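Local atomic coordinates of putative TetR-family transcriptional regulator (Bordetella parapertussis 12822, PDB entry 3CCY), a protein that probably binds operator DNA through a predicted helix-turn-helix motif and regulates transcription, as a putative repressor of the TetR family. Residues 85-88 / 89-92. Numbering follows the deposited sequence.
Sequences NEPK and TRFL
The first turn of helix 87-115, with Glu86 at the N-cap position and Pro87 as the first helical residue, brings Arg90 back over the loop that leads into it. Three i to i+4 backbone bonds establish the helix from its start, the first from Arg90 N to Glu86 O (3.1 Å, N-H...O angle 171°). Phe91 N to Pro87 O and Leu92 N to Lys88 O follow. Arg90 CG lies anti to its own carbonyl carbon and the chain bends at chi3 (-52°), which folds the guanidinium back toward the start of the helix. One face, near its rim, lies over Pro87 CA and Glu86 O, and NH2 lies 3.8 Å from Pro87 CG. At the guanidinium edge, NH1 gives a weak bond to Asn85 O (2.8 Å, but only 121° at the hydrogen) and is also hydrogen-bonded to Ser84 O, while NH2 bonds Gln144 OE1, so the arginine ties loop, first turn and helix 122-145 together. The extended Lys88 chain leads off on a different side to a salt bridge with Asp195, and the buried Phe91 ring meets Phe163. The arrangement is an alpha-helical N-terminus with proline directly after the N-cap residue, where its missing N-H costs no helical hydrogen bond, here packed within the all-helical C-terminal domain of a TetR-like regulator.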
# COMPACT_ATOMS: atom_id res chain seq x y z
N ASN A 85 -19.11 -24.53 -3.00
CA ASN A 85 -20.10 -24.65 -1.95
C ASN A 85 -19.50 -24.13 -0.63
O ASN A 85 -20.17 -23.46 0.14
CB ASN A 85 -20.53 -26.12 -1.82
CG ASN A 85 -22.01 -26.29 -1.64
OD1 ASN A 85 -22.62 -25.69 -0.73
ND2 ASN A 85 -22.62 -27.12 -2.49
N GLU A 86 -18.22 -24.43 -0.43
CA GLU A 86 -17.58 -24.27 0.86
C GLU A 86 -17.00 -22.86 1.07
O GLU A 86 -16.25 -22.38 0.24
CB GLU A 86 -16.45 -25.30 1.02
CG GLU A 86 -16.88 -26.76 0.92
CD GLU A 86 -15.85 -27.71 1.55
OE1 GLU A 86 -15.17 -28.44 0.78
OE2 GLU A 86 -15.72 -27.71 2.80
N PRO A 87 -17.36 -22.21 2.20
CA PRO A 87 -16.75 -20.90 2.49
C PRO A 87 -15.22 -20.86 2.51
O PRO A 87 -14.65 -19.87 2.04
CB PRO A 87 -17.35 -20.52 3.86
CG PRO A 87 -18.67 -21.23 3.88
CD PRO A 87 -18.38 -22.57 3.21
N LYS A 88 -14.53 -21.87 3.04
CA LYS A 88 -13.06 -21.76 3.13
C LYS A 88 -12.42 -21.81 1.75
O LYS A 88 -11.47 -21.06 1.47
CB LYS A 88 -12.40 -22.76 4.10
CG LYS A 88 -10.98 -22.29 4.57
CD LYS A 88 -10.44 -22.97 5.86
CE LYS A 88 -8.91 -22.78 5.99
NZ LYS A 88 -8.32 -22.87 7.41
N THR A 89 -12.99 -22.64 0.88
CA THR A 89 -12.54 -22.73 -0.50
C THR A 89 -12.76 -21.43 -1.28
O THR A 89 -11.84 -20.98 -1.95
CB THR A 89 -13.20 -23.94 -1.21
OG1 THR A 89 -12.72 -25.14 -0.59
CG2 THR A 89 -12.87 -23.99 -2.72
N ARG A 90 -13.98 -20.87 -1.19
CA ARG A 90 -14.34 -19.62 -1.89
C ARG A 90 -13.38 -18.53 -1.52
O ARG A 90 -12.95 -17.77 -2.39
CB ARG A 90 -15.78 -19.19 -1.61
CG ARG A 90 -16.86 -20.00 -2.41
CD ARG A 90 -18.25 -19.29 -2.49
NE ARG A 90 -18.70 -18.90 -1.16
CZ ARG A 90 -19.47 -19.64 -0.36
NH1 ARG A 90 -19.93 -20.82 -0.74
NH2 ARG A 90 -19.78 -19.17 0.84
N PHE A 91 -13.04 -18.42 -0.22
CA PHE A 91 -12.15 -17.38 0.25
C PHE A 91 -10.76 -17.54 -0.38
O PHE A 91 -10.22 -16.58 -0.92
CB PHE A 91 -12.03 -17.32 1.79
CG PHE A 91 -11.08 -16.24 2.29
CD1 PHE A 91 -11.37 -14.88 2.10
CD2 PHE A 91 -9.90 -16.57 2.94
CE1 PHE A 91 -10.47 -13.89 2.55
CE2 PHE A 91 -9.00 -15.62 3.38
CZ PHE A 91 -9.28 -14.25 3.18
N LEU A 92 -10.21 -18.76 -0.31
CA LEU A 92 -8.87 -19.03 -0.89
C LEU A 92 -8.89 -18.78 -2.42
O LEU A 92 -7.95 -18.22 -2.96
CB LEU A 92 -8.44 -20.49 -0.60
CG LEU A 92 -7.15 -20.94 -1.32
CD1 LEU A 92 -5.97 -20.06 -0.94
CD2 LEU A 92 -6.83 -22.45 -1.13